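Local coordinates for protein TRAP dicarboxylate transporter, DctP subunit (Anaerococcus prevoti, PDB 4N91) that binds D-glucuronate, in both its alpha and beta forms, as the solute-binding protein of a TRAP transport system, at residues 43-48 against 271-276; 95-100 against 175-180; 149-154 against 240-245. All blocks are in the same frame, centred on the assembly; numbering follows the deposited sequence.

In the fold
Interactions 2 and 3 are buried and both reach the bound glucuronate. Interaction 1 is only partly buried and packs helix 44-60 on helix 256-290, mainly by carbon contacts, with no hydrogen bond between the two segments. Interaction 3 lies about 3 Å from the centre of the chain, measured centre to centre. It pairs the strands 143-149 and 242-247 by backbone bonds and adds waters. Interaction 2 relies on side-chain polar groups between the start of helix 96-99 and the end of strand 173-176 with the turn after it. Interactions 1 and 3 touch where Gln273 NE2 meets Asp150 O, a probable hydrogen bond. Interactions 2 and 3 meet through Asn96 and Pro241, and their arginines, Arg175 and Arg154, both hold the sugar carboxylate.

Interaction 1: residues 43-48 against 271-276; sequences HPTHLG and EVQRKE
Pro44 lays its ring against Glu276, directly after His43, the N-cap of the helix, whose ND1 accepts from Thr45 N at 3.0 Å. That N-H lies near the imidazole plane, 13° out of it. Pro44 CG lies 3.7 Å from Glu276 O, and Pro44 CB is close to Glu276 CB. The Pro44 carbonyl O lies 3.6 Å from Gln273 CG. This CG is anti to its own backbone N (chi1 -166°), which sets it against that carbonyl. The side chain of Thr45 runs side by side with that of Gln273, both pointing the same way. Thr45 OG1 is 3.5 Å from Gln273 NE2. The amide nitrogen of Gln273 has its hydrogen bond with Asp150 O, in the loop after strand 143-149.

The two segments belong to helices 44-60 and 256-290. The latter is the long helix that runs along the protein, as in TRAP solute-binding proteins, and here it packs against the N-terminal end of helix 44-60. The axes of 44-48 and 271-276 approach to 7.7 Å and run roughly antiparallel, at 147°. Thr45 also packs on Leu149 of strand 143-149, beside the sugar site.

The Leu47 side chain crosses that of Glu276 at about a right angle. Its CD1 lies 3.8 Å from Glu276 OE1 and also rests against CG and CD of the glutamate. The other carboxylate oxygen, Glu276 OE2, makes a salt bridge with Lys275 NZ, which meets it from above the carboxylate plane. At Gly48 the backbones come close, its CA 4.4 Å from Gln273 CA, and Val272 CG1 packs on the same glycine CA.

Interaction 2: residues 95-100 against 175-180; sequences SNAILE and RVQQSP. With BDP (beta-D-glucopyranuronic acid), chain C.
Gln177 and Ser95 meet across this contact beside the bound glucuronate, and Arg175 leads the second segment into the pocket. The guanidinium of Arg175 meets the sugar carboxylate with two parallel bonds: NH1 to O6B of the sugar at 2.7 Å and NH2 to O6A at 2.9 Å. Both are nearly straight, at 172° and 169°. The carboxylate carbon lies at the guanidinium edge, in its plane. Arg175 NH2 also bonds to Met196 O.

Gln177 follows. Its backbone N sits over the centre of the Arg175 guanidinium. Its side chain is extended beyond CG and reaches towards Ser95, with CG and CD packing on the sugar carboxylate. Gln177 NE2 donates to Ser95 OG at 3.2 Å, close to the amide plane, and also touches Ala97 CB. Ser95 OG is anti to the backbone N (chi1 178°), where it can take both this bond and the N-H of Ala97, as the N-cap of the short, weakly bonded helix 96-99.

Gln178 is the centre of an inverse gamma turn, and its carbonyl O packs on Ile98 CG2 at 3.6 Å. Ser179, at the N-cap position of helix 180-188, puts CB 3.3 Å from Ala97 O. Its OG is 2.8 Å from Glu100 OE2 and also has Asn182 OD1 in reach. Pro180 CD lies 3.1 Å from Glu100 OE2. Glu100 OE1 bonds to Thr181 and Asn110.

Arg175, with Arg154 beside it, probably offsets the charge of the carboxylate, while the neutral amide of Gln177, held by Ser95, packs on the same group; this is consistent with selection for an anionic sugar.

Interaction 3: residues 149-154 against 240-245; sequences LDAGSR and VPDIVI. With BDP (beta-D-glucopyranuronic acid), chain C.
The glucuronate pocket takes Arg154 from one segment and Asp242 from the other, and the two segments are joined where Leu149 pairs with Asp242. These two form an antiparallel hydrogen-bonded pair, with Leu149 N to Asp242 O at 2.8 Å and Asp242 N to Leu149 O at 3.1 Å. Their side chains lie on the same face of the sheet. Further along, Leu149 CD1 packs on Val244 CG2 at 3.8 Å, and the two side chains cross obliquely.

Beyond the pair the chains part, and waters bridge them. One water bonds to Asp150 O and Asp242 OD2. Another takes the N-H of Ala151 and meets Gly152 O and, weakly, Val240 O. A third accepts from Val240 N and also meets Gly152 O. Asp150 OD1 accepts from Gly152 N in an Asx turn, which shapes the loop. Ala151 CB touches Asp242 OD2 and Val240 O.

Asp242 OD1 lies 2.7 Å from O3 of the sugar, and OD2 lies 2.8 Å from O2. Arg154 CD rests on Val240 CG2 at 3.7 Å; the side chain then bends at chi3 (71°), which turns NE off the extended course. Its NH2 bonds to the sugar O6B at 3.0 Å, while NH1 donates to the ring O5 at 3.2 Å. Arg154 NE pairs with Glu214. An alanine in place of Arg154 would probably leave Glu214 without its salt-bridge mate and the ring O5 without this donor, with O6B resting on Arg175. The chain here passes from strand 143-149 of the five-stranded sheet to strand 154-158 of another sheet, beside a ligand cleft between two lobes, as in periplasmic binding proteins.

Interaction 1: residues 43-48 against 271-276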
loop_
_atom_site.group_PDB
_atom_site.type_symbol
_atom_site.label_atom_id
_atom_site.label_comp_id
_atom_site.label_asym_id
_atom_site.label_seq_id
_atom_site.Cartn_x
_atom_site.Cartn_y
_atom_site.Cartn_z
ATOM N N HIS A 43 -5.050 -7.904 -11.127
ATOM C CA HIS A 43 -4.631 -6.646 -10.529
ATOM C C HIS A 43 -3.266 -6.214 -11.108
ATOM O O HIS A 43 -2.434 -7.047 -11.398
ATOM C CB HIS A 43 -4.545 -6.884 -9.012
ATOM C CG HIS A 43 -4.301 -5.653 -8.202
ATOM N ND1 HIS A 43 -3.054 -5.082 -8.103
ATOM C CD2 HIS A 43 -5.120 -4.911 -7.425
ATOM C CE1 HIS A 43 -3.115 -4.026 -7.308
ATOM N NE2 HIS A 43 -4.364 -3.911 -6.876
ATOM N N PRO A 44 -3.026 -4.899 -11.254
ATOM C CA PRO A 44 -1.724 -4.365 -11.706
ATOM C C PRO A 44 -0.496 -5.003 -11.069
ATOM O O PRO A 44 0.530 -5.186 -11.707
ATOM C CB PRO A 44 -1.824 -2.896 -11.328
ATOM C CG PRO A 44 -3.271 -2.603 -11.557
ATOM C CD PRO A 44 -3.969 -3.805 -10.964
ATOM N N THR A 45 -0.547 -5.256 -9.774
ATOM C CA THR A 45 0.566 -5.906 -9.087
ATOM C C THR A 45 0.879 -7.285 -9.601
ATOM O O THR A 45 2.046 -7.637 -9.755
ATOM C CB THR A 45 0.274 -5.896 -7.567
ATOM O OG1 THR A 45 0.284 -4.541 -7.135
ATOM C CG2 THR A 45 1.302 -6.718 -6.794
ATOM N N HIS A 46 -0.143 -8.088 -9.896
ATOM C CA HIS A 46 0.115 -9.382 -10.492
ATOM C C HIS A 46 0.715 -9.223 -11.901
ATOM O O HIS A 46 1.673 -9.905 -12.241
ATOM C CB HIS A 46 -1.146 -10.248 -10.541
ATOM C CG HIS A 46 -0.872 -11.655 -10.947
ATOM N ND1 HIS A 46 -0.139 -12.531 -10.178
ATOM C CD2 HIS A 46 -1.190 -12.331 -12.074
ATOM C CE1 HIS A 46 -0.027 -13.687 -10.801
ATOM N NE2 HIS A 46 -0.674 -13.598 -11.947
ATOM N N LEU A 47 0.172 -8.294 -12.690
ATOM C CA LEU A 47 0.662 -8.063 -14.048
ATOM C C LEU A 47 2.112 -7.586 -13.993
ATOM O O LEU A 47 2.934 -8.018 -14.798
ATOM C CB LEU A 47 -0.200 -7.047 -14.778
ATOM C CG LEU A 47 -1.686 -7.394 -14.848
ATOM C CD1 LEU A 47 -2.459 -6.280 -15.544
ATOM C CD2 LEU A 47 -1.877 -8.701 -15.549
ATOM N N GLY A 48 2.432 -6.698 -13.059
ATOM C CA GLY A 48 3.815 -6.278 -12.893
ATOM C C GLY A 48 4.734 -7.431 -12.509
ATOM O O GLY A 48 5.866 -7.567 -13.005
ATOM N N GLU A 271 7.653 -0.198 -13.219
ATOM C CA GLU A 271 7.141 0.465 -14.419
ATOM C C GLU A 271 5.850 -0.148 -14.944
ATOM O O GLU A 271 4.906 0.573 -15.270
ATOM C CB GLU A 271 8.202 0.445 -15.510
ATOM C CG GLU A 271 9.409 1.325 -15.146
ATOM C CD GLU A 271 10.633 1.023 -15.950
ATOM O OE1 GLU A 271 10.686 -0.041 -16.599
ATOM O OE2 GLU A 271 11.558 1.878 -15.975
ATOM N N VAL A 272 5.801 -1.470 -15.003
ATOM C CA VAL A 272 4.633 -2.155 -15.551
ATOM C C VAL A 272 3.458 -2.039 -14.605
ATOM O O VAL A 272 2.353 -1.719 -15.030
ATOM C CB VAL A 272 4.938 -3.634 -15.857
ATOM C CG1 VAL A 272 3.677 -4.378 -16.219
ATOM C CG2 VAL A 272 5.961 -3.726 -16.991
ATOM N N GLN A 273 3.695 -2.220 -13.308
ATOM C CA GLN A 273 2.628 -2.028 -12.328
ATOM C C GLN A 273 2.028 -0.631 -12.367
ATOM O O GLN A 273 0.810 -0.478 -12.332
ATOM C CB GLN A 273 3.132 -2.331 -10.925
ATOM C CG GLN A 273 2.018 -2.489 -9.925
ATOM C CD GLN A 273 1.544 -1.208 -9.300
ATOM O OE1 GLN A 273 2.149 -0.141 -9.461
ATOM N NE2 GLN A 273 0.448 -1.314 -8.531
ATOM N N ARG A 274 2.875 0.386 -12.472
ATOM C CA ARG A 274 2.377 1.756 -12.496
ATOM C C ARG A 274 1.568 2.055 -13.763
ATOM O O ARG A 274 0.527 2.723 -13.697
ATOM C CB ARG A 274 3.534 2.737 -12.320
ATOM C CG ARG A 274 4.045 2.766 -10.923
ATOM C CD ARG A 274 5.421 3.377 -10.829
ATOM N NE ARG A 274 5.398 4.804 -11.140
ATOM C CZ ARG A 274 6.474 5.583 -11.078
ATOM N NH1 ARG A 274 7.662 5.081 -10.763
ATOM N NH2 ARG A 274 6.353 6.868 -11.325
ATOM N N LYS A 275 2.011 1.543 -14.906
ATOM C CA LYS A 275 1.256 1.725 -16.150
ATOM C C LYS A 275 -0.089 1.032 -16.055
ATOM O O LYS A 275 -1.143 1.571 -16.450
ATOM C CB LYS A 275 2.049 1.162 -17.318
ATOM C CG LYS A 275 1.365 1.195 -18.690
ATOM C CD LYS A 275 0.563 -0.081 -18.952
ATOM C CE LYS A 275 0.239 -0.281 -20.416
ATOM N NZ LYS A 275 -0.605 -1.487 -20.625
ATOM N N GLU A 276 -0.073 -0.177 -15.510
ATOM C CA GLU A 276 -1.315 -0.951 -15.416
ATOM C C GLU A 276 -2.246 -0.361 -14.379
ATOM O O GLU A 276 -3.469 -0.455 -14.513
ATOM C CB GLU A 276 -1.004 -2.421 -15.114
ATOM C CG GLU A 276 -0.262 -3.125 -16.229
ATOM C CD GLU A 276 -1.065 -3.308 -17.507
ATOM O OE1 GLU A 276 -2.285 -3.024 -17.543
ATOM O OE2 GLU A 276 -0.470 -3.762 -18.497
#

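Interaction 2: residues 95-100 against 175-180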
loop_
_atom_site.group_PDB
_atom_site.type_symbol
_atom_site.label_atom_id
_atom_site.label_comp_id
_atom_site.label_asym_id
_atom_site.label_seq_id
_atom_site.Cartn_x
_atom_site.Cartn_y
_atom_site.Cartn_z
ATOM N N SER A 95 1.908 -3.544 2.084
ATOM C CA SER A 95 1.588 -2.137 2.199
ATOM C C SER A 95 2.504 -1.484 3.210
ATOM O O SER A 95 2.837 -2.066 4.250
ATOM C CB SER A 95 0.141 -1.942 2.645
ATOM O OG SER A 95 -0.166 -0.572 2.813
ATOM N N ASN A 96 2.921 -0.273 2.907
ATOM C CA ASN A 96 3.740 0.493 3.840
ATOM C C ASN A 96 3.052 0.583 5.212
ATOM O O ASN A 96 3.714 0.701 6.254
ATOM C CB ASN A 96 3.949 1.883 3.277
ATOM C CG ASN A 96 5.053 2.627 3.962
ATOM O OD1 ASN A 96 6.216 2.460 3.628
ATOM N ND2 ASN A 96 4.698 3.446 4.928
ATOM N N ALA A 97 1.720 0.551 5.204
ATOM C CA ALA A 97 0.944 0.673 6.436
ATOM C C ALA A 97 1.416 -0.325 7.493
ATOM O O ALA A 97 1.453 -0.007 8.675
ATOM C CB ALA A 97 -0.547 0.482 6.151
ATOM N N ILE A 98 1.717 -1.555 7.092
ATOM C CA ILE A 98 2.067 -2.573 8.071
ATOM C C ILE A 98 3.556 -2.646 8.375
ATOM O O ILE A 98 3.960 -3.186 9.390
ATOM C CB ILE A 98 1.532 -3.981 7.718
ATOM C CG1 ILE A 98 2.261 -4.557 6.518
ATOM C CG2 ILE A 98 -0.033 -3.965 7.517
ATOM C CD1 ILE A 98 2.026 -6.036 6.321
ATOM N N LEU A 99 4.385 -2.054 7.526
ATOM C CA LEU A 99 5.826 -2.142 7.725
ATOM C C LEU A 99 6.285 -1.304 8.910
ATOM O O LEU A 99 7.322 -1.585 9.494
ATOM C CB LEU A 99 6.575 -1.754 6.474
ATOM C CG LEU A 99 6.349 -2.729 5.306
ATOM C CD1 LEU A 99 7.106 -2.239 4.092
ATOM C CD2 LEU A 99 6.766 -4.145 5.649
ATOM N N GLU A 100 5.493 -0.309 9.299
ATOM C CA GLU A 100 5.824 0.503 10.469
ATOM C C GLU A 100 5.900 -0.290 11.767
ATOM O O GLU A 100 6.492 0.173 12.712
ATOM C CB GLU A 100 4.841 1.669 10.614
ATOM C CG GLU A 100 3.426 1.253 10.937
ATOM C CD GLU A 100 2.459 2.426 11.098
ATOM O OE1 GLU A 100 2.765 3.562 10.645
ATOM O OE2 GLU A 100 1.376 2.189 11.675
ATOM N N ARG A 175 -12.852 -0.707 9.079
ATOM C CA ARG A 175 -11.673 -1.566 8.941
ATOM C C ARG A 175 -10.478 -0.732 8.500
ATOM O O ARG A 175 -10.601 0.167 7.638
ATOM C CB ARG A 175 -11.914 -2.698 7.940
ATOM C CG ARG A 175 -10.716 -3.601 7.741
ATOM C CD ARG A 175 -9.809 -3.159 6.588
ATOM N NE ARG A 175 -8.631 -3.992 6.453
ATOM C CZ ARG A 175 -7.746 -3.856 5.474
ATOM N NH1 ARG A 175 -7.931 -2.910 4.558
ATOM N NH2 ARG A 175 -6.691 -4.656 5.412
ATOM N N VAL A 176 -9.332 -1.033 9.105
ATOM C CA VAL A 176 -8.054 -0.498 8.672
ATOM C C VAL A 176 -7.064 -1.665 8.592
ATOM O O VAL A 176 -7.373 -2.786 8.984
ATOM C CB VAL A 176 -7.522 0.581 9.617
ATOM C CG1 VAL A 176 -8.479 1.774 9.600
ATOM C CG2 VAL A 176 -7.370 0.034 11.019
ATOM N N GLN A 177 -5.895 -1.395 8.029
ATOM C CA GLN A 177 -4.820 -2.370 8.043
ATOM C C GLN A 177 -4.237 -2.472 9.440
ATOM O O GLN A 177 -4.586 -1.682 10.328
ATOM C CB GLN A 177 -3.755 -1.963 7.047
ATOM C CG GLN A 177 -4.291 -1.861 5.615
ATOM C CD GLN A 177 -3.173 -1.605 4.623
ATOM O OE1 GLN A 177 -2.447 -2.519 4.233
ATOM N NE2 GLN A 177 -3.023 -0.372 4.236
ATOM N N GLN A 178 -3.375 -3.466 9.651
ATOM C CA GLN A 178 -2.726 -3.651 10.942
ATOM C C GLN A 178 -1.612 -2.617 11.106
ATOM O O GLN A 178 -0.425 -2.899 10.918
ATOM C CB GLN A 178 -2.196 -5.076 11.121
ATOM C CG GLN A 178 -1.850 -5.387 12.580
ATOM C CD GLN A 178 -1.263 -6.774 12.797
ATOM O OE1 GLN A 178 -0.090 -6.912 13.115
ATOM N NE2 GLN A 178 -2.077 -7.798 12.628
ATOM N N SER A 179 -2.033 -1.417 11.477
ATOM C CA SER A 179 -1.215 -0.228 11.451
ATOM C C SER A 179 -1.585 0.698 12.608
ATOM O O SER A 179 -2.681 1.272 12.624
ATOM C CB SER A 179 -1.508 0.508 10.141
ATOM O OG SER A 179 -0.965 1.822 10.156
ATOM N N PRO A 180 -0.697 0.838 13.597
ATOM C CA PRO A 180 -1.022 1.763 14.703
ATOM C C PRO A 180 -1.301 3.191 14.243
ATOM O O PRO A 180 -2.141 3.862 14.847
ATOM C CB PRO A 180 0.188 1.675 15.621
ATOM C CG PRO A 180 0.817 0.312 15.296
ATOM C CD PRO A 180 0.546 0.082 13.836
HETATM C C1 BDP C . -4.509 -2.113 -1.065
HETATM C C2 BDP C . -3.067 -2.335 -1.051
HETATM C C3 BDP C . -2.749 -3.655 -0.412
HETATM C C4 BDP C . -3.243 -3.715 0.929
HETATM C C5 BDP C . -4.694 -3.429 0.929
HETATM C C6 BDP C . -5.264 -3.323 2.366
HETATM O O2 BDP C . -2.780 -2.555 -2.489
HETATM O O3 BDP C . -1.302 -3.886 -0.438
HETATM O O4 BDP C . -2.985 -4.862 1.560
HETATM O O5 BDP C . -4.971 -2.136 0.286
HETATM O O6A BDP C . -5.067 -4.321 3.092
HETATM O O1 BDP C . -4.712 -0.724 -1.430
HETATM O O6B BDP C . -6.056 -2.392 2.636
#

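Interaction 3: residues 149-154 against 240-245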
loop_
_atom_site.group_PDB
_atom_site.type_symbol
_atom_site.label_atom_id
_atom_site.label_comp_id
_atom_site.label_asym_id
_atom_site.label_seq_id
_atom_site.Cartn_x
_atom_site.Cartn_y
_atom_site.Cartn_z
ATOM N N LEU A 149 5.121 0.191 -5.424
ATOM C CA LEU A 149 4.051 0.014 -6.382
ATOM C C LEU A 149 2.955 0.991 -6.024
ATOM O O LEU A 149 2.744 1.274 -4.840
ATOM C CB LEU A 149 3.504 -1.419 -6.345
ATOM C CG LEU A 149 4.563 -2.537 -6.487
ATOM C CD1 LEU A 149 3.944 -3.853 -6.165
ATOM C CD2 LEU A 149 5.231 -2.563 -7.843
ATOM N N ASP A 150 2.237 1.477 -7.030
ATOM C CA ASP A 150 1.194 2.473 -6.841
ATOM C C ASP A 150 -0.084 1.793 -6.325
ATOM O O ASP A 150 -0.526 0.775 -6.866
ATOM C CB ASP A 150 0.894 3.125 -8.190
ATOM C CG ASP A 150 0.216 4.478 -8.079
ATOM O OD1 ASP A 150 -0.312 4.849 -7.011
ATOM O OD2 ASP A 150 0.219 5.200 -9.116
ATOM N N ALA A 151 -0.652 2.353 -5.266
ATOM C CA ALA A 151 -1.952 1.924 -4.749
ATOM C C ALA A 151 -2.894 3.127 -4.629
ATOM O O ALA A 151 -3.836 3.119 -3.835
ATOM C CB ALA A 151 -1.788 1.220 -3.421
ATOM N N GLY A 152 -2.667 4.166 -5.432
ATOM C CA GLY A 152 -3.579 5.303 -5.451
ATOM C C GLY A 152 -3.716 5.977 -4.105
ATOM O O GLY A 152 -2.767 6.007 -3.329
ATOM N N SER A 153 -4.897 6.528 -3.825
ATOM C CA SER A 153 -5.171 7.160 -2.549
ATOM C C SER A 153 -6.290 6.402 -1.833
ATOM O O SER A 153 -7.092 5.727 -2.477
ATOM C CB SER A 153 -5.587 8.631 -2.723
ATOM O OG SER A 153 -6.829 8.724 -3.391
ATOM N N ARG A 154 -6.306 6.504 -0.507
ATOM C CA ARG A 154 -7.287 5.813 0.307
ATOM C C ARG A 154 -8.356 6.779 0.781
ATOM O O ARG A 154 -8.057 7.865 1.282
ATOM C CB ARG A 154 -6.613 5.143 1.502
ATOM C CG ARG A 154 -5.564 4.131 1.057
ATOM C CD ARG A 154 -4.859 3.497 2.171
ATOM N NE ARG A 154 -5.656 2.546 2.953
ATOM C CZ ARG A 154 -5.670 1.234 2.760
ATOM N NH1 ARG A 154 -4.976 0.684 1.765
ATOM N NH2 ARG A 154 -6.388 0.468 3.572
ATOM N N VAL A 240 -0.675 5.594 0.195
ATOM C CA VAL A 240 0.171 4.631 0.906
ATOM C C VAL A 240 0.818 3.704 -0.104
ATOM O O VAL A 240 0.135 2.924 -0.778
ATOM C CB VAL A 240 -0.626 3.789 1.934
ATOM C CG1 VAL A 240 0.316 2.861 2.695
ATOM C CG2 VAL A 240 -1.390 4.699 2.913
ATOM N N PRO A 241 2.141 3.793 -0.245
ATOM C CA PRO A 241 2.736 2.917 -1.256
ATOM C C PRO A 241 2.698 1.463 -0.850
ATOM O O PRO A 241 2.815 1.147 0.337
ATOM C CB PRO A 241 4.190 3.410 -1.344
ATOM C CG PRO A 241 4.469 4.016 0.024
ATOM C CD PRO A 241 3.139 4.624 0.453
ATOM N N ASP A 242 2.550 0.581 -1.825
ATOM C CA ASP A 242 2.879 -0.820 -1.638
ATOM C C ASP A 242 4.387 -0.966 -1.839
ATOM O O ASP A 242 4.991 -0.313 -2.715
ATOM C CB ASP A 242 2.102 -1.699 -2.627
ATOM C CG ASP A 242 0.644 -1.872 -2.261
ATOM O OD1 ASP A 242 0.291 -1.801 -1.052
ATOM O OD2 ASP A 242 -0.154 -2.127 -3.193
ATOM N N ILE A 243 5.006 -1.784 -1.008
ATOM C CA ILE A 243 6.453 -1.956 -1.035
ATOM C C ILE A 243 6.788 -3.388 -1.411
ATOM O O ILE A 243 6.217 -4.338 -0.863
ATOM C CB ILE A 243 7.073 -1.660 0.343
ATOM C CG1 ILE A 243 6.605 -0.294 0.861
ATOM C CG2 ILE A 243 8.594 -1.740 0.272
ATOM C CD1 ILE A 243 7.067 0.908 0.042
ATOM N N VAL A 244 7.699 -3.555 -2.361
ATOM C CA VAL A 244 8.217 -4.873 -2.677
ATOM C C VAL A 244 9.414 -5.113 -1.787
ATOM O O VAL A 244 10.388 -4.348 -1.832
ATOM C CB VAL A 244 8.636 -4.953 -4.147
ATOM C CG1 VAL A 244 9.064 -6.343 -4.509
ATOM C CG2 VAL A 244 7.483 -4.471 -5.042
ATOM N N ILE A 245 9.319 -6.133 -0.941
ATOM C CA ILE A 245 10.400 -6.446 -0.026
ATOM C C ILE A 245 11.033 -7.776 -0.400
ATOM O O ILE A 245 10.361 -8.684 -0.867
ATOM C CB ILE A 245 9.939 -6.458 1.471
ATOM C CG1 ILE A 245 8.866 -7.508 1.726
ATOM C CG2 ILE A 245 9.478 -5.078 1.910
ATOM C CD1 ILE A 245 8.597 -7.745 3.211
HETATM C C1 BDP C . -4.509 -2.113 -1.065
HETATM C C2 BDP C . -3.067 -2.335 -1.051
HETATM C C3 BDP C . -2.749 -3.655 -0.412
HETATM C C4 BDP C . -3.243 -3.715 0.929
HETATM C C5 BDP C . -4.694 -3.429 0.929
HETATM C C6 BDP C . -5.264 -3.323 2.366
HETATM O O2 BDP C . -2.780 -2.555 -2.489
HETATM O O3 BDP C . -1.302 -3.886 -0.438
HETATM O O4 BDP C . -2.985 -4.862 1.560
HETATM O O5 BDP C . -4.971 -2.136 0.286
HETATM O O6A BDP C . -5.067 -4.321 3.092
HETATM O O1 BDP C . -4.712 -0.724 -1.430
HETATM O O6B BDP C . -6.056 -2.392 2.636
HETATM O O HOH W 1 -1.606 -1.455 -5.704
HETATM O O HOH W 2 -0.474 4.396 -3.170
HETATM O O HOH W 3 -2.949 4.218 -0.982
#